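Local atomic coordinates of carbohydrate binding family 6 (Clostridium thermocellum, PDB entry 5A8C), a protein that hydrolyses terminal alpha-L-arabinofuranosidic linkages, probably releasing arabinose side chains from plant cell-wall polysaccharides, as a five-bladed beta-propeller glycoside hydrolase of family 43. Residues A[29-41]-A[287-301]. Residues are numbered along the deposited sequence; the frame is centred on the assembly and turned at random. Where two conformers were deposited one is given.
Sequences YPIFSQRFTADPA and VAKQRGLDPVYQRNV. With TRS (2-amino-2-hydroxymethyl-propane-1,3-diol), chain C.
The hydroxyl O3 of a bound TRS molecule, probably from the crystallisation liquor, is gripped from both segments: it donates to Asp-39 OD2 at 2.6 Å and, at the edge of the guanidinium and in its plane, accepts from Arg-299 NH1 (2.9 Å) and NH2. Asp-39 OD1 lies well out of that plane, 3.7 Å from Arg-299 NH1, so this long salt bridge rests on charge alone. Ala-38 CB stands 3.2 Å above one guanidinium face of Arg-299; Asp-56 and Asn-266 also hold the arginine.

Next to this site, Thr-37 N donates a hydrogen bond to Arg-299 O at 2.8 Å. Thr-37 O and Asn-300 N come within 3.1 Å at too poor an angle to bond; Val-301 N donates to Thr-37 OG1 at 2.9 Å, and chi1 of 52° tucks that hydroxyl between the threonine's own N and carbonyl carbon.

Phe-36 packs against helix 286-291 and the 293-299 loop. Gln-298 CB lies 3.6 Å from its ring centroid, 7° off the normal, a CH-pi contact, while Arg-299 O meets the ring edge in plane and Val-287 CG1 packs against CE1. Two waters link Val-301 O to Ile-31 N and Phe-32 N.

The contact brings strand 36-45 against the start of strand 300-306, consistent with first and last blades meeting where the propeller closes, without a continuous sheet. Asp-162 and Glu-211 also bind TRS, consistent with its occupying the family 43 active-site pocket, where Asp-39 and Arg-299 could hold a sugar hydroxyl in the same way.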
ATOM      1  N   TYR A  29      11.751  17.479   5.272  1.00 11.64           N
ATOM      2  CA  TYR A  29      10.383  17.153   5.593  1.00 10.87           C
ATOM      3  C   TYR A  29       9.502  18.328   5.179  1.00 11.12           C
ATOM      4  O   TYR A  29       9.728  19.449   5.644  1.00 13.20           O
ATOM      5  CB  TYR A  29      10.236  16.935   7.082  1.00 10.66           C
ATOM      6  CG  TYR A  29       8.792  16.709   7.481  1.00 10.08           C
ATOM      7  CD1 TYR A  29       8.176  15.483   7.331  1.00 10.37           C
ATOM      8  CD2 TYR A  29       8.020  17.708   8.040  1.00 11.28           C
ATOM      9  CE1 TYR A  29       6.868  15.268   7.694  1.00 10.98           C
ATOM     10  CE2 TYR A  29       6.723  17.493   8.421  1.00 12.22           C
ATOM     11  CZ  TYR A  29       6.140  16.267   8.269  1.00 11.06           C
ATOM     12  OH  TYR A  29       4.871  16.022   8.664  1.00 13.12           O
ATOM     13  N   PRO A  30       8.490  18.111   4.357  1.00 10.36           N
ATOM     14  CA  PRO A  30       8.124  16.848   3.711  1.00  9.86           C
ATOM     15  C   PRO A  30       9.138  16.456   2.616  1.00  9.13           C
ATOM     16  O   PRO A  30       9.859  17.297   2.094  1.00 10.43           O
ATOM     17  CB  PRO A  30       6.756  17.133   3.148  1.00 11.75           C
ATOM     18  CG  PRO A  30       6.739  18.586   2.944  1.00 14.15           C
ATOM     19  CD  PRO A  30       7.557  19.183   4.014  1.00 12.11           C
ATOM     20  N   ILE A  31       9.184  15.166   2.285  1.00  7.57           N
ATOM     21  CA  ILE A  31      10.146  14.699   1.307  1.00  7.96           C
ATOM     22  C   ILE A  31       9.808  15.047  -0.122  1.00  8.35           C
ATOM     23  O   ILE A  31      10.708  15.131  -0.964  1.00 10.13           O
ATOM     24  CB  ILE A  31      10.451  13.174   1.439  1.00  8.17           C
ATOM     25  CG1 ILE A  31       9.246  12.294   1.098  1.00  8.12           C
ATOM     26  CG2 ILE A  31      11.018  12.845   2.808  1.00  8.85           C
ATOM     27  CD1 ILE A  31       9.579  10.822   1.050  1.00  9.32           C
ATOM     28  N   PHE A  32       8.521  15.218  -0.436  1.00  7.54           N
ATOM     29  CA  PHE A  32       8.061  15.385  -1.821  1.00  7.53           C
ATOM     30  C   PHE A  32       6.777  16.159  -1.846  1.00  7.65           C
ATOM     31  O   PHE A  32       5.750  15.682  -1.337  1.00  8.31           O
ATOM     32  CB  PHE A  32       7.865  14.016  -2.492  1.00  7.72           C
ATOM     33  CG  PHE A  32       7.422  14.115  -3.912  1.00  7.65           C
ATOM     34  CD1 PHE A  32       8.287  14.575  -4.909  1.00  8.51           C
ATOM     35  CD2 PHE A  32       6.133  13.779  -4.276  1.00  8.19           C
ATOM     36  CE1 PHE A  32       7.871  14.670  -6.214  1.00  9.20           C
ATOM     37  CE2 PHE A  32       5.720  13.874  -5.588  1.00  8.64           C
ATOM     38  CZ  PHE A  32       6.587  14.313  -6.571  1.00  8.90           C
ATOM     39  N   SER A  33       6.804  17.332  -2.444  1.00  8.13           N
ATOM     40  CA  SER A  33       5.608  18.189  -2.459  0.80  8.90           C
ATOM     41  C   SER A  33       5.167  18.609  -3.840  1.00  8.08           C
ATOM     42  O   SER A  33       4.232  19.392  -3.947  1.00  9.61           O
ATOM     43  CB  SER A  33       5.801  19.449  -1.601  0.80 10.95           C
ATOM     44  OG  SER A  33       6.881  20.164  -2.108  0.80 12.65           O
ATOM     45  N   GLN A  34       5.812  18.094  -4.887  1.00  7.49           N
ATOM     46  CA  GLN A  34       5.485  18.580  -6.236  1.00  7.52           C
ATOM     47  C   GLN A  34       4.040  18.363  -6.616  1.00  7.80           C
ATOM     48  O   GLN A  34       3.410  19.218  -7.236  1.00  9.11           O
ATOM     49  CB  GLN A  34       6.369  17.935  -7.267  1.00  8.28           C
ATOM     50  CG  GLN A  34       7.818  18.215  -7.100  1.00  9.63           C
ATOM     51  CD  GLN A  34       8.125  19.706  -7.224  1.00  9.67           C
ATOM     52  OE1 GLN A  34       7.710  20.346  -8.217  1.00 10.85           O
ATOM     53  NE2 GLN A  34       8.752  20.292  -6.202  1.00 10.50           N
ATOM     54  N   ARG A  35       3.539  17.167  -6.307  1.00  7.35           N
ATOM     55  CA  ARG A  35       2.193  16.744  -6.533  1.00  7.69           C
ATOM     56  C   ARG A  35       1.769  15.981  -5.298  1.00  6.99           C
ATOM     57  O   ARG A  35       2.621  15.501  -4.562  1.00  7.62           O
ATOM     58  CB  ARG A  35       2.089  15.871  -7.799  1.00  8.44           C
ATOM     59  CG  ARG A  35       2.476  16.590  -9.075  1.00  9.92           C
ATOM     60  CD  ARG A  35       2.478  15.752 -10.342  1.00  9.94           C
ATOM     61  NE  ARG A  35       3.256  14.542 -10.216  1.00 10.18           N
ATOM     62  CZ  ARG A  35       4.574  14.477 -10.136  1.00  9.49           C
ATOM     63  NH1 ARG A  35       5.348  15.549 -10.182  1.00 10.60           N
ATOM     64  NH2 ARG A  35       5.151  13.313 -10.006  1.00 10.20           N
ATOM     65  N   PHE A  36       0.458  15.839  -5.086  1.00  6.83           N
ATOM     66  CA  PHE A  36      -0.021  15.137  -3.891  1.00  6.30           C
ATOM     67  C   PHE A  36       0.037  13.616  -4.088  1.00  6.00           C
ATOM     68  O   PHE A  36      -0.239  13.099  -5.178  1.00  6.97           O
ATOM     69  CB  PHE A  36      -1.443  15.632  -3.569  1.00  6.72           C
ATOM     70  CG  PHE A  36      -1.474  17.095  -3.204  1.00  6.91           C
ATOM     71  CD1 PHE A  36      -0.930  17.502  -1.994  1.00  7.49           C
ATOM     72  CD2 PHE A  36      -2.007  18.040  -4.062  1.00  7.86           C
ATOM     73  CE1 PHE A  36      -0.911  18.853  -1.665  1.00  8.59           C
ATOM     74  CE2 PHE A  36      -1.962  19.396  -3.732  1.00  9.37           C
ATOM     75  CZ  PHE A  36      -1.430  19.785  -2.530  1.00  9.35           C
ATOM     76  N   THR A  37       0.405  12.934  -3.008  1.00  5.99           N
ATOM     77  CA  THR A  37       0.678  11.493  -3.037  1.00  6.30           C
ATOM     78  C   THR A  37       0.137  10.851  -1.783  1.00  5.70           C
ATOM     79  O   THR A  37       0.158  11.421  -0.687  1.00  6.28           O
ATOM     80  CB  THR A  37       2.223  11.242  -3.088  1.00  7.13           C
ATOM     81  OG1 THR A  37       2.926  11.936  -2.068  1.00  7.31           O
ATOM     82  CG2 THR A  37       2.771  11.608  -4.468  1.00  7.47           C
ATOM     83  N   ALA A  38      -0.319   9.591  -1.927  1.00  5.45           N
ATOM     84  CA  ALA A  38      -0.947   8.869  -0.823  1.00  5.29           C
ATOM     85  C   ALA A  38      -0.691   7.363  -0.962  1.00  4.72           C
ATOM     86  O   ALA A  38      -0.242   6.871  -2.008  1.00  5.47           O
ATOM     87  CB  ALA A  38      -2.454   9.098  -0.813  1.00  6.15           C
ATOM     88  N   ASP A  39      -0.972   6.659   0.119  1.00  4.76           N
ATOM     89  CA  ASP A  39      -1.055   5.164   0.048  1.00  4.74           C
ATOM     90  C   ASP A  39       0.208   4.520  -0.493  1.00  4.66           C
ATOM     91  O   ASP A  39       0.172   3.703  -1.417  1.00  5.43           O
ATOM     92  CB  ASP A  39      -2.253   4.729  -0.811  1.00  5.25           C
ATOM     93  CG  ASP A  39      -3.525   5.447  -0.480  1.00  5.04           C
ATOM     94  OD1 ASP A  39      -3.811   5.686   0.701  1.00  5.35           O
ATOM     95  OD2 ASP A  39      -4.296   5.716  -1.477  1.00  5.89           O
ATOM     96  N   PRO A  40       1.380   4.899   0.038  1.00  4.88           N
ATOM     97  CA  PRO A  40       2.625   4.420  -0.558  1.00  4.93           C
ATOM     98  C   PRO A  40       2.858   2.922  -0.469  1.00  4.72           C
ATOM     99  O   PRO A  40       2.452   2.274   0.527  1.00  5.71           O
ATOM    100  CB  PRO A  40       3.673   5.173   0.233  1.00  5.90           C
ATOM    101  CG  PRO A  40       3.050   5.397   1.580  1.00  5.57           C
ATOM    102  CD  PRO A  40       1.617   5.716   1.238  1.00  5.60           C
ATOM    103  N   ALA A  41       3.619   2.425  -1.424  1.00  5.14           N
ATOM    104  CA  ALA A  41       4.232   1.108  -1.385  1.00  5.58           C
ATOM    105  C   ALA A  41       5.670   1.267  -1.873  1.00  5.45           C
ATOM    106  O   ALA A  41       5.967   2.145  -2.669  1.00  8.80           O
ATOM    107  CB  ALA A  41       3.457   0.107  -2.229  1.00  6.84           C
ATOM    108  N   VAL A 287       1.562  19.111   3.509  1.00  7.05           N
ATOM    109  CA  VAL A 287       1.694  20.023   2.381  1.00  8.24           C
ATOM    110  C   VAL A 287       0.452  20.847   2.191  1.00  8.21           C
ATOM    111  O   VAL A 287       0.492  22.090   2.064  1.00  9.95           O
ATOM    112  CB  VAL A 287       2.141  19.290   1.097  1.00  8.74           C
ATOM    113  CG1 VAL A 287       2.160  20.248  -0.108  1.00 10.14           C
ATOM    114  CG2 VAL A 287       3.480  18.588   1.287  1.00  9.09           C
ATOM    115  N   ALA A 288      -0.687  20.160   2.176  1.00  7.87           N
ATOM    116  CA  ALA A 288      -1.967  20.874   2.086  1.00  8.59           C
ATOM    117  C   ALA A 288      -2.127  21.846   3.247  1.00  9.11           C
ATOM    118  O   ALA A 288      -2.561  22.993   3.047  1.00 10.87           O
ATOM    119  CB  ALA A 288      -3.091  19.873   2.056  1.00  8.91           C
ATOM    120  N   LYS A 289      -1.791  21.437   4.471  1.00  8.86           N
ATOM    121  CA  LYS A 289      -1.931  22.335   5.620  0.80  9.54           C
ATOM    122  C   LYS A 289      -1.094  23.586   5.425  1.00 10.34           C
ATOM    123  O   LYS A 289      -1.575  24.718   5.633  1.00 12.13           O
ATOM    124  CB  LYS A 289      -1.485  21.614   6.891  0.80 10.24           C
ATOM    125  CG  LYS A 289      -1.580  22.494   8.121  0.80 12.82           C
ATOM    126  CD  LYS A 289      -1.221  21.775   9.381  0.80 15.36           C
ATOM    127  CE  LYS A 289      -1.211  22.652  10.627  0.80 18.84           C
ATOM    128  NZ  LYS A 289      -0.140  23.681  10.634  0.80 24.49           N
ATOM    129  N   GLN A 290       0.155  23.441   5.038  1.00 10.36           N
ATOM    130  CA  GLN A 290       1.014  24.615   4.902  1.00 12.34           C
ATOM    131  C   GLN A 290       0.493  25.548   3.845  1.00 12.52           C
ATOM    132  O   GLN A 290       0.648  26.755   3.998  1.00 16.85           O
ATOM    133  CB  GLN A 290       2.395  24.130   4.538  1.00 15.75           C
ATOM    134  CG  GLN A 290       3.167  23.348   5.591  1.00 20.02           C
ATOM    135  CD  GLN A 290       2.610  23.400   6.993  1.00 24.85           C
ATOM    136  OE1 GLN A 290       2.158  22.367   7.511  1.00 30.19           O
ATOM    137  NE2 GLN A 290       2.643  24.591   7.634  1.00 29.78           N
ATOM    138  N   ARG A 291      -0.139  25.052   2.793  1.00 11.56           N
ATOM    139  CA  ARG A 291      -0.638  25.857   1.698  1.00 12.11           C
ATOM    140  C   ARG A 291      -2.082  26.312   1.903  1.00 12.14           C
ATOM    141  O   ARG A 291      -2.612  27.018   1.061  1.00 13.91           O
ATOM    142  CB  ARG A 291      -0.465  25.108   0.384  1.00 12.52           C
ATOM    143  CG  ARG A 291       0.950  24.803   0.054  1.00 13.29           C
ATOM    144  CD  ARG A 291       1.117  24.012  -1.201  1.00 13.41           C
ATOM    145  NE  ARG A 291       2.503  23.675  -1.374  1.00 15.84           N
ATOM    146  CZ  ARG A 291       3.019  23.055  -2.417  1.00 16.88           C
ATOM    147  NH1 ARG A 291       2.272  22.657  -3.441  1.00 19.97           N
ATOM    148  NH2 ARG A 291       4.316  22.760  -2.377  1.00 20.93           N
ATOM    149  N   GLY A 292      -2.706  25.942   3.014  1.00 11.63           N
ATOM    150  CA  GLY A 292      -4.076  26.324   3.280  1.00 12.35           C
ATOM    151  C   GLY A 292      -5.088  25.643   2.384  1.00 12.42           C
ATOM    152  O   GLY A 292      -6.153  26.206   2.175  1.00 16.15           O
ATOM    153  N   LEU A 293      -4.735  24.492   1.839  1.00 10.29           N
ATOM    154  CA  LEU A 293      -5.556  23.796   0.849  1.00  9.93           C
ATOM    155  C   LEU A 293      -6.450  22.767   1.503  1.00  9.04           C
ATOM    156  O   LEU A 293      -6.233  22.392   2.672  1.00 10.83           O
ATOM    157  CB  LEU A 293      -4.666  23.127  -0.168  1.00  9.94           C
ATOM    158  CG  LEU A 293      -3.721  24.060  -0.912  1.00 11.52           C
ATOM    159  CD1 LEU A 293      -2.820  23.209  -1.757  1.00 12.29           C
ATOM    160  CD2 LEU A 293      -4.436  25.112  -1.732  1.00 13.60           C
ATOM    161  N   ASP A 294      -7.450  22.282   0.779  1.00  9.35           N
ATOM    162  CA  ASP A 294      -8.355  21.287   1.313  1.00  9.02           C
ATOM    163  C   ASP A 294      -7.603  19.972   1.507  1.00  7.81           C
ATOM    164  O   ASP A 294      -7.125  19.394   0.531  1.00  8.03           O
ATOM    165  CB  ASP A 294      -9.522  21.100   0.382  1.00  9.88           C
ATOM    166  CG  ASP A 294     -10.578  20.152   0.945  1.00 11.48           C
ATOM    167  OD1 ASP A 294     -10.322  19.378   1.901  1.00 13.70           O
ATOM    168  OD2 ASP A 294     -11.696  20.255   0.404  1.00 14.95           O
ATOM    169  N   PRO A 295      -7.449  19.470   2.749  1.00  8.08           N
ATOM    170  CA  PRO A 295      -6.543  18.335   2.945  1.00  7.53           C
ATOM    171  C   PRO A 295      -7.182  16.985   2.686  1.00  6.93           C
ATOM    172  O   PRO A 295      -6.459  15.988   2.660  1.00  7.27           O
ATOM    173  CB  PRO A 295      -6.228  18.461   4.424  1.00  8.58           C
ATOM    174  CG  PRO A 295      -7.460  19.011   5.030  1.00  9.61           C
ATOM    175  CD  PRO A 295      -7.975  19.998   4.021  1.00  9.21           C
ATOM    176  N   VAL A 296      -8.502  16.877   2.489  1.00  7.47           N
ATOM    177  CA  VAL A 296      -9.123  15.551   2.498  1.00  7.40           C
ATOM    178  C   VAL A 296      -8.545  14.631   1.446  1.00  6.79           C
ATOM    179  O   VAL A 296      -8.287  13.449   1.722  1.00  8.23           O
ATOM    180  CB  VAL A 296     -10.660  15.648   2.419  1.00  9.34           C
ATOM    181  CG1 VAL A 296     -11.301  14.262   2.322  1.00 11.05           C
ATOM    182  CG2 VAL A 296     -11.196  16.377   3.608  1.00 11.18           C
ATOM    183  N   TYR A 297      -8.395  15.133   0.229  1.00  6.41           N
ATOM    184  CA  TYR A 297      -7.909  14.357  -0.922  1.00  6.98           C
ATOM    185  C   TYR A 297      -6.617  14.964  -1.474  1.00  6.50           C
ATOM    186  O   TYR A 297      -6.350  14.856  -2.683  1.00  7.04           O
ATOM    187  CB  TYR A 297      -8.940  14.276  -2.034  1.00  7.74           C
ATOM    188  CG  TYR A 297     -10.260  13.690  -1.562  1.00  8.25           C
ATOM    189  CD1 TYR A 297     -10.368  12.356  -1.217  1.00  9.13           C
ATOM    190  CD2 TYR A 297     -11.374  14.484  -1.452  1.00  9.49           C
ATOM    191  CE1 TYR A 297     -11.556  11.806  -0.790  1.00 10.35           C
ATOM    192  CE2 TYR A 297     -12.589  13.950  -1.002  1.00 10.82           C
ATOM    193  CZ  TYR A 297     -12.644  12.636  -0.646  1.00 10.89           C
ATOM    194  OH  TYR A 297     -13.837  12.097  -0.163  1.00 14.57           O
ATOM    195  N   GLN A 298      -5.809  15.600  -0.616  1.00  6.38           N
ATOM    196  CA  GLN A 298      -4.534  16.186  -1.037  1.00  6.46           C
ATOM    197  C   GLN A 298      -3.494  15.820  -0.011  1.00  6.07           C
ATOM    198  O   GLN A 298      -3.090  16.620   0.841  1.00  6.83           O
ATOM    199  CB  GLN A 298      -4.640  17.681  -1.287  1.00  6.79           C
ATOM    200  CG  GLN A 298      -5.443  17.973  -2.567  1.00  7.08           C
ATOM    201  CD  GLN A 298      -5.582  19.432  -2.926  1.00  7.41           C
ATOM    202  OE1 GLN A 298      -5.320  19.808  -4.070  1.00  8.49           O
ATOM    203  NE2 GLN A 298      -6.094  20.229  -2.000  1.00  8.56           N
ATOM    204  N   ARG A 299      -3.018  14.569  -0.088  1.00  5.38           N
ATOM    205  CA  ARG A 299      -2.087  13.967   0.858  1.00  5.58           C
ATOM    206  C   ARG A 299      -0.644  14.122   0.363  1.00  5.45           C
ATOM    207  O   ARG A 299      -0.400  14.477  -0.782  1.00  5.94           O
ATOM    208  CB  ARG A 299      -2.466  12.510   1.067  1.00  5.51           C
ATOM    209  CG  ARG A 299      -3.810  12.343   1.784  1.00  5.83           C
ATOM    210  CD  ARG A 299      -4.403  10.975   1.656  1.00  5.50           C
ATOM    211  NE  ARG A 299      -5.040  10.780   0.359  1.00  5.55           N
ATOM    212  CZ  ARG A 299      -5.644   9.643   0.033  1.00  5.31           C
ATOM    213  NH1 ARG A 299      -5.883   8.713   0.941  1.00  5.71           N
ATOM    214  NH2 ARG A 299      -5.999   9.424  -1.215  1.00  6.15           N
ATOM    215  N   ASN A 300       0.304  13.791   1.242  1.00  5.41           N
ATOM    216  CA  ASN A 300       1.710  13.691   0.834  1.00  5.63           C
ATOM    217  C   ASN A 300       2.366  12.520   1.530  1.00  5.12           C
ATOM    218  O   ASN A 300       2.109  12.232   2.715  1.00  5.87           O
ATOM    219  CB  ASN A 300       2.480  14.989   1.081  1.00  5.82           C
ATOM    220  CG  ASN A 300       2.462  15.389   2.546  1.00  5.74           C
ATOM    221  OD1 ASN A 300       1.581  16.097   3.017  1.00  6.26           O
ATOM    222  ND2 ASN A 300       3.466  14.918   3.287  1.00  6.52           N
ATOM    223  N   VAL A 301       3.285  11.883   0.819  1.00  5.46           N
ATOM    224  CA  VAL A 301       4.053  10.768   1.366  1.00  5.51           C
ATOM    225  C   VAL A 301       4.963  11.217   2.489  1.00  5.45           C
ATOM    226  O   VAL A 301       5.512  12.324   2.516  1.00  6.64           O
ATOM    227  CB  VAL A 301       4.808  10.065   0.238  1.00  6.19           C
ATOM    228  CG1 VAL A 301       5.850  10.974  -0.423  1.00  6.96           C
ATOM    229  CG2 VAL A 301       5.448   8.765   0.651  1.00  7.49           C
TER
HETATM  230  C   TRS C1331      -7.869   4.408  -0.098  1.00  5.85           C
HETATM  231  C1  TRS C1331      -8.991   3.472  -0.531  1.00  6.77           C
HETATM  232  C2  TRS C1331      -6.623   3.606   0.245  1.00  6.01           C
HETATM  233  C3  TRS C1331      -7.577   5.475  -1.190  1.00  5.90           C
HETATM  234  N   TRS C1331      -8.308   5.135   1.152  1.00  5.88           N
HETATM  235  O1  TRS C1331      -8.543   2.720  -1.654  1.00  8.48           O
HETATM  236  O2  TRS C1331      -6.792   2.885   1.470  1.00  6.30           O
HETATM  237  O3  TRS C1331      -6.704   6.483  -0.779  1.00  6.03           O
HETATM  238  O   HOH W   1       7.484  13.726   4.042  1.00  8.22           O
HETATM  239  O   HOH W   2       6.145  14.505   1.077  1.00  8.28           O
HETATM  240  O   HOH W   3       3.845  21.883  -5.864  1.00 12.18           O